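Long-range contact in arginyl-tRNA synthetase (PDB 3FNR), which catalyses the ATP-dependent attachment of L-arginine to its cognate tRNA, releasing AMP and diphosphate: residues 85-99 and 109-123. The protein carries 1 engineered substitution. Sequence-based numbering, arbitrary orientation.
Sequences LLGLSILLSVKESIL and YYKGEYIVDLAKEAF
I98 lays its CG2 methyl over one face of the F123 ring, a CH-pi contact almost on the ring normal (3.9 Å from CG2 to the ring centroid), while V94 CG1 and L99 CD1 approach the same ring obliquely. At the other end of the contact the ring of Y110 turns its edge to helix 80-98: L86 CA lies in the ring plane, 3.7 Å from Y110 CD2. The backbone of Y110 is fixed there too, its N donating to S89 OG (3.0 Å, 160° at the hydrogen). With OG beside its own backbone N (chi1 -57°), S89 can also donate to L85 O at 2.7 Å, from above the carbonyl plane, so one buried hydroxyl both accepts across the contact and donates within its helix. Between these ends the packing is mostly apolar. A119 is a knob in the hole formed by I90, S93, V94 and I98, its CB 3.2 Å from S93 OG, a hydroxyl that donates to I90 O. I90 packs with both branches, CG2 on A119 and A122 CB, and CD1 on L118 CD2 (3.7 Å). The axes of 85-98 and 113-123 pass 8.7 Å apart at a crossing angle of -80°, with the small side chain of A119 at the interface. The result is a nearly perpendicular helix pair within the class I catalytic domain. Helix 136-157 packs beside it, A143 touching I90 and M147 and K146 touching L118, while Y114 OH forms a hydrogen bond with T42 O and so ties the pair to the HIGH motif that follows strand 31-35.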
loop_
_atom_site.group_PDB
_atom_site.type_symbol
_atom_site.label_atom_id
_atom_site.label_comp_id
_atom_site.label_asym_id
_atom_site.label_seq_id
_atom_site.Cartn_x
_atom_site.Cartn_y
_atom_site.Cartn_z
ATOM N N LEU A 85 -7.942 -25.846 -5.503
ATOM C CA LEU A 85 -7.064 -26.339 -4.439
ATOM C C LEU A 85 -7.473 -25.845 -3.043
ATOM O O LEU A 85 -7.339 -26.577 -2.063
ATOM C CB LEU A 85 -5.600 -25.963 -4.719
ATOM C CG LEU A 85 -4.493 -27.022 -4.579
ATOM C CD1 LEU A 85 -3.102 -26.397 -4.674
ATOM C CD2 LEU A 85 -4.603 -27.863 -3.313
ATOM N N LEU A 86 -7.965 -24.612 -2.959
ATOM C CA LEU A 86 -8.491 -24.080 -1.702
ATOM C C LEU A 86 -9.720 -24.868 -1.221
ATOM O O LEU A 86 -9.838 -25.163 -0.035
ATOM C CB LEU A 86 -8.820 -22.590 -1.834
ATOM C CG LEU A 86 -9.373 -21.881 -0.599
ATOM C CD1 LEU A 86 -8.261 -21.648 0.428
ATOM C CD2 LEU A 86 -10.049 -20.575 -0.998
ATOM N N GLY A 87 -10.622 -25.204 -2.144
ATOM C CA GLY A 87 -11.776 -26.054 -1.832
ATOM C C GLY A 87 -11.346 -27.459 -1.448
ATOM O O GLY A 87 -11.909 -28.061 -0.526
ATOM N N LEU A 88 -10.334 -27.967 -2.152
ATOM C CA LEU A 88 -9.748 -29.279 -1.885
ATOM C C LEU A 88 -9.133 -29.357 -0.493
ATOM O O LEU A 88 -9.374 -30.317 0.241
ATOM C CB LEU A 88 -8.681 -29.609 -2.933
ATOM C CG LEU A 88 -8.018 -30.989 -2.853
ATOM C CD1 LEU A 88 -8.992 -32.095 -3.250
ATOM C CD2 LEU A 88 -6.777 -31.039 -3.723
ATOM N N SER A 89 -8.355 -28.335 -0.144
ATOM C CA SER A 89 -7.612 -28.286 1.115
ATOM C C SER A 89 -8.513 -28.228 2.342
ATOM O O SER A 89 -8.203 -28.846 3.360
ATOM C CB SER A 89 -6.647 -27.099 1.114
ATOM O OG SER A 89 -5.752 -27.180 0.013
ATOM N N ILE A 90 -9.617 -27.488 2.239
ATOM C CA ILE A 90 -10.616 -27.386 3.317
ATOM C C ILE A 90 -11.309 -28.719 3.563
ATOM O O ILE A 90 -11.483 -29.130 4.717
ATOM C CB ILE A 90 -11.677 -26.305 3.010
ATOM C CG1 ILE A 90 -11.031 -24.925 3.049
ATOM C CG2 ILE A 90 -12.852 -26.337 4.016
ATOM C CD1 ILE A 90 -11.830 -23.905 2.326
ATOM N N LEU A 91 -11.694 -29.380 2.470
ATOM C CA LEU A 91 -12.268 -30.727 2.506
ATOM C C LEU A 91 -11.355 -31.710 3.247
ATOM O O LEU A 91 -11.815 -32.473 4.103
ATOM C CB LEU A 91 -12.529 -31.232 1.080
ATOM C CG LEU A 91 -12.962 -32.697 0.935
ATOM C CD1 LEU A 91 -14.448 -32.823 1.183
ATOM C CD2 LEU A 91 -12.591 -33.261 -0.426
ATOM N N LEU A 92 -10.065 -31.656 2.919
ATOM C CA LEU A 92 -9.065 -32.558 3.479
ATOM C C LEU A 92 -8.843 -32.341 4.976
ATOM O O LEU A 92 -8.678 -33.306 5.728
ATOM C CB LEU A 92 -7.749 -32.431 2.705
ATOM C CG LEU A 92 -7.444 -33.403 1.554
ATOM C CD1 LEU A 92 -8.629 -33.656 0.618
ATOM C CD2 LEU A 92 -6.240 -32.913 0.760
ATOM N N SER A 93 -8.861 -31.081 5.406
ATOM C CA SER A 93 -8.699 -30.770 6.825
ATOM C C SER A 93 -9.984 -30.989 7.633
ATOM O O SER A 93 -9.921 -31.143 8.854
ATOM C CB SER A 93 -8.143 -29.359 7.034
ATOM O OG SER A 93 -9.147 -28.383 6.871
ATOM N N VAL A 94 -11.137 -30.989 6.958
ATOM C CA VAL A 94 -12.399 -31.440 7.566
ATOM C C VAL A 94 -12.298 -32.948 7.835
ATOM O O VAL A 94 -12.654 -33.418 8.916
ATOM C CB VAL A 94 -13.650 -31.086 6.686
ATOM C CG1 VAL A 94 -14.837 -32.012 6.970
ATOM C CG2 VAL A 94 -14.074 -29.642 6.900
ATOM N N LYS A 95 -11.768 -33.680 6.855
ATOM C CA LYS A 95 -11.616 -35.130 6.941
ATOM C C LYS A 95 -10.651 -35.607 8.034
ATOM O O LYS A 95 -10.897 -36.634 8.671
ATOM C CB LYS A 95 -11.198 -35.704 5.583
ATOM C CG LYS A 95 -12.334 -35.830 4.577
ATOM C CD LYS A 95 -11.866 -36.489 3.281
ATOM C CE LYS A 95 -13.033 -36.758 2.337
ATOM N NZ LYS A 95 -12.586 -37.260 1.003
ATOM N N GLU A 96 -9.573 -34.862 8.265
ATOM C CA GLU A 96 -8.538 -35.318 9.194
ATOM C C GLU A 96 -8.595 -34.697 10.586
ATOM O O GLU A 96 -8.346 -35.384 11.576
ATOM C CB GLU A 96 -7.143 -35.142 8.592
ATOM C CG GLU A 96 -6.127 -36.155 9.108
ATOM C CD GLU A 96 -4.748 -35.987 8.493
ATOM O OE1 GLU A 96 -4.237 -36.965 7.905
ATOM O OE2 GLU A 96 -4.174 -34.878 8.597
ATOM N N SER A 97 -8.915 -33.407 10.670
ATOM C CA SER A 97 -8.939 -32.718 11.967
ATOM C C SER A 97 -10.321 -32.697 12.633
ATOM O O SER A 97 -10.423 -32.523 13.851
ATOM C CB SER A 97 -8.338 -31.302 11.867
ATOM O OG SER A 97 -9.246 -30.361 11.317
ATOM N N ILE A 98 -11.375 -32.878 11.839
ATOM C CA ILE A 98 -12.751 -32.860 12.354
ATOM C C ILE A 98 -13.393 -34.252 12.256
ATOM O O ILE A 98 -14.095 -34.689 13.176
ATOM C CB ILE A 98 -13.623 -31.766 11.653
ATOM C CG1 ILE A 98 -13.006 -30.374 11.858
ATOM C CG2 ILE A 98 -15.076 -31.785 12.158
ATOM C CD1 ILE A 98 -13.574 -29.288 10.953
ATOM N N LEU A 99 -13.123 -34.947 11.154
ATOM C CA LEU A 99 -13.693 -36.274 10.910
ATOM C C LEU A 99 -12.742 -37.438 11.231
ATOM O O LEU A 99 -13.163 -38.597 11.242
ATOM C CB LEU A 99 -14.232 -36.369 9.478
ATOM C CG LEU A 99 -15.745 -36.345 9.230
ATOM C CD1 LEU A 99 -16.454 -35.274 10.042
ATOM C CD2 LEU A 99 -16.038 -36.180 7.742
ATOM N N TYR A 109 -0.603 -28.270 -1.426
ATOM C CA TYR A 109 -1.869 -28.044 -0.712
ATOM C C TYR A 109 -1.762 -26.918 0.319
ATOM O O TYR A 109 -0.671 -26.606 0.801
ATOM C CB TYR A 109 -2.394 -29.337 -0.058
ATOM C CG TYR A 109 -1.541 -29.897 1.068
ATOM C CD1 TYR A 109 -0.355 -30.587 0.800
ATOM C CD2 TYR A 109 -1.935 -29.758 2.400
ATOM C CE1 TYR A 109 0.428 -31.106 1.826
ATOM C CE2 TYR A 109 -1.162 -30.279 3.436
ATOM C CZ TYR A 109 0.019 -30.950 3.139
ATOM O OH TYR A 109 0.792 -31.469 4.154
ATOM N N TYR A 110 -2.900 -26.315 0.651
ATOM C CA TYR A 110 -2.930 -25.226 1.629
ATOM C C TYR A 110 -3.152 -25.732 3.059
ATOM O O TYR A 110 -4.113 -26.455 3.341
ATOM C CB TYR A 110 -3.972 -24.165 1.250
ATOM C CG TYR A 110 -3.808 -23.595 -0.144
ATOM C CD1 TYR A 110 -2.559 -23.169 -0.607
ATOM C CD2 TYR A 110 -4.904 -23.465 -0.993
ATOM C CE1 TYR A 110 -2.406 -22.644 -1.886
ATOM C CE2 TYR A 110 -4.764 -22.941 -2.272
ATOM C CZ TYR A 110 -3.514 -22.531 -2.712
ATOM O OH TYR A 110 -3.371 -22.009 -3.978
ATOM N N LYS A 111 -2.246 -25.335 3.946
ATOM C CA LYS A 111 -2.243 -25.774 5.338
ATOM C C LYS A 111 -2.054 -24.582 6.272
ATOM O O LYS A 111 -1.571 -23.526 5.852
ATOM C CB LYS A 111 -1.126 -26.803 5.557
ATOM C CG LYS A 111 0.252 -26.329 5.106
ATOM C CD LYS A 111 0.963 -27.400 4.306
ATOM C CE LYS A 111 1.806 -26.784 3.200
ATOM N NZ LYS A 111 2.142 -27.784 2.149
ATOM N N GLY A 112 -2.437 -24.755 7.534
ATOM C CA GLY A 112 -2.237 -23.725 8.546
ATOM C C GLY A 112 -3.398 -23.561 9.502
ATOM O O GLY A 112 -4.422 -24.236 9.381
ATOM N N GLU A 113 -3.226 -22.654 10.457
ATOM C CA GLU A 113 -4.261 -22.311 11.421
ATOM C C GLU A 113 -5.516 -21.773 10.727
ATOM O O GLU A 113 -6.635 -22.069 11.153
ATOM C CB GLU A 113 -3.725 -21.290 12.429
ATOM C CG GLU A 113 -4.557 -21.144 13.703
ATOM C CD GLU A 113 -4.029 -20.064 14.646
ATOM O OE1 GLU A 113 -2.836 -19.691 14.537
ATOM O OE2 GLU A 113 -4.810 -19.588 15.502
ATOM N N TYR A 114 -5.329 -21.010 9.647
ATOM C CA TYR A 114 -6.455 -20.433 8.910
ATOM C C TYR A 114 -7.280 -21.492 8.178
ATOM O O TYR A 114 -8.490 -21.334 8.028
ATOM C CB TYR A 114 -5.992 -19.326 7.945
ATOM C CG TYR A 114 -5.518 -19.807 6.584
ATOM C CD1 TYR A 114 -4.234 -20.324 6.412
ATOM C CD2 TYR A 114 -6.359 -19.745 5.471
ATOM C CE1 TYR A 114 -3.797 -20.763 5.161
ATOM C CE2 TYR A 114 -5.935 -20.181 4.218
ATOM C CZ TYR A 114 -4.654 -20.688 4.069
ATOM O OH TYR A 114 -4.230 -21.123 2.836
ATOM N N ILE A 115 -6.619 -22.558 7.730
ATOM C CA ILE A 115 -7.289 -23.625 6.998
ATOM C C ILE A 115 -8.163 -24.479 7.928
ATOM O O ILE A 115 -9.235 -24.936 7.520
ATOM C CB ILE A 115 -6.295 -24.476 6.125
ATOM C CG1 ILE A 115 -6.907 -24.792 4.759
ATOM C CG2 ILE A 115 -5.852 -25.768 6.805
ATOM C CD1 ILE A 115 -6.796 -23.660 3.753
ATOM N N VAL A 116 -7.726 -24.651 9.177
ATOM C CA VAL A 116 -8.486 -25.449 10.133
ATOM C C VAL A 116 -9.656 -24.663 10.739
ATOM O O VAL A 116 -10.690 -25.251 11.049
ATOM C CB VAL A 116 -7.595 -26.161 11.215
ATOM C CG1 VAL A 116 -6.494 -26.989 10.555
ATOM C CG2 VAL A 116 -7.004 -25.180 12.219
ATOM N N ASP A 117 -9.499 -23.341 10.878
ATOM C CA ASP A 117 -10.578 -22.462 11.366
ATOM C C ASP A 117 -11.724 -22.382 10.358
ATOM O O ASP A 117 -12.904 -22.397 10.724
ATOM C CB ASP A 117 -10.056 -21.045 11.648
ATOM C CG ASP A 117 -9.007 -21.002 12.752
ATOM O OD1 ASP A 117 -8.369 -19.937 12.907
ATOM O OD2 ASP A 117 -8.803 -22.022 13.451
ATOM N N LEU A 118 -11.343 -22.299 9.087
ATOM C CA LEU A 118 -12.264 -22.209 7.971
ATOM C C LEU A 118 -12.990 -23.538 7.756
ATOM O O LEU A 118 -14.168 -23.548 7.402
ATOM C CB LEU A 118 -11.483 -21.807 6.719
ATOM C CG LEU A 118 -12.159 -21.325 5.441
ATOM C CD1 LEU A 118 -13.109 -20.165 5.699
ATOM C CD2 LEU A 118 -11.073 -20.930 4.461
ATOM N N ALA A 119 -12.277 -24.646 7.977
ATOM C CA ALA A 119 -12.858 -25.991 7.958
ATOM C C ALA A 119 -13.918 -26.188 9.046
ATOM O O ALA A 119 -14.912 -26.882 8.830
ATOM C CB ALA A 119 -11.774 -27.023 8.108
ATOM N N LYS A 120 -13.688 -25.586 10.212
ATOM C CA LYS A 120 -14.650 -25.600 11.311
ATOM C C LYS A 120 -15.861 -24.742 10.978
ATOM O O LYS A 120 -16.985 -25.071 11.366
ATOM C CB LYS A 120 -14.008 -25.111 12.611
ATOM C CG LYS A 120 -13.148 -26.151 13.315
ATOM C CD LYS A 120 -12.757 -25.707 14.727
ATOM C CE LYS A 120 -13.924 -25.836 15.710
ATOM N NZ LYS A 120 -13.549 -25.444 17.099
ATOM N N GLU A 121 -15.619 -23.639 10.269
ATOM C CA GLU A 121 -16.688 -22.787 9.757
ATOM C C GLU A 121 -17.485 -23.529 8.693
ATOM O O GLU A 121 -18.710 -23.414 8.644
ATOM C CB GLU A 121 -16.126 -21.490 9.171
ATOM C CG GLU A 121 -16.230 -20.266 10.072
ATOM C CD GLU A 121 -15.742 -18.990 9.383
ATOM O OE1 GLU A 121 -16.545 -18.041 9.243
ATOM O OE2 GLU A 121 -14.558 -18.941 8.973
ATOM N N ALA A 122 -16.778 -24.293 7.859
ATOM C CA ALA A 122 -17.381 -25.058 6.766
ATOM C C ALA A 122 -18.273 -26.184 7.276
ATOM O O ALA A 122 -19.389 -26.365 6.791
ATOM C CB ALA A 122 -16.301 -25.608 5.835
ATOM N N PHE A 123 -17.770 -26.927 8.258
ATOM C CA PHE A 123 -18.486 -28.060 8.838
ATOM C C PHE A 123 -19.766 -27.635 9.556
ATOM O O PHE A 123 -20.759 -28.365 9.545
ATOM C CB PHE A 123 -17.566 -28.832 9.783
ATOM C CG PHE A 123 -18.145 -30.122 10.274
ATOM C CD1 PHE A 123 -18.197 -31.235 9.444
ATOM C CD2 PHE A 123 -18.634 -30.230 11.575
ATOM C CE1 PHE A 123 -18.734 -32.435 9.900
ATOM C CE2 PHE A 123 -19.172 -31.428 12.042
ATOM C CZ PHE A 123 -19.222 -32.533 11.203
#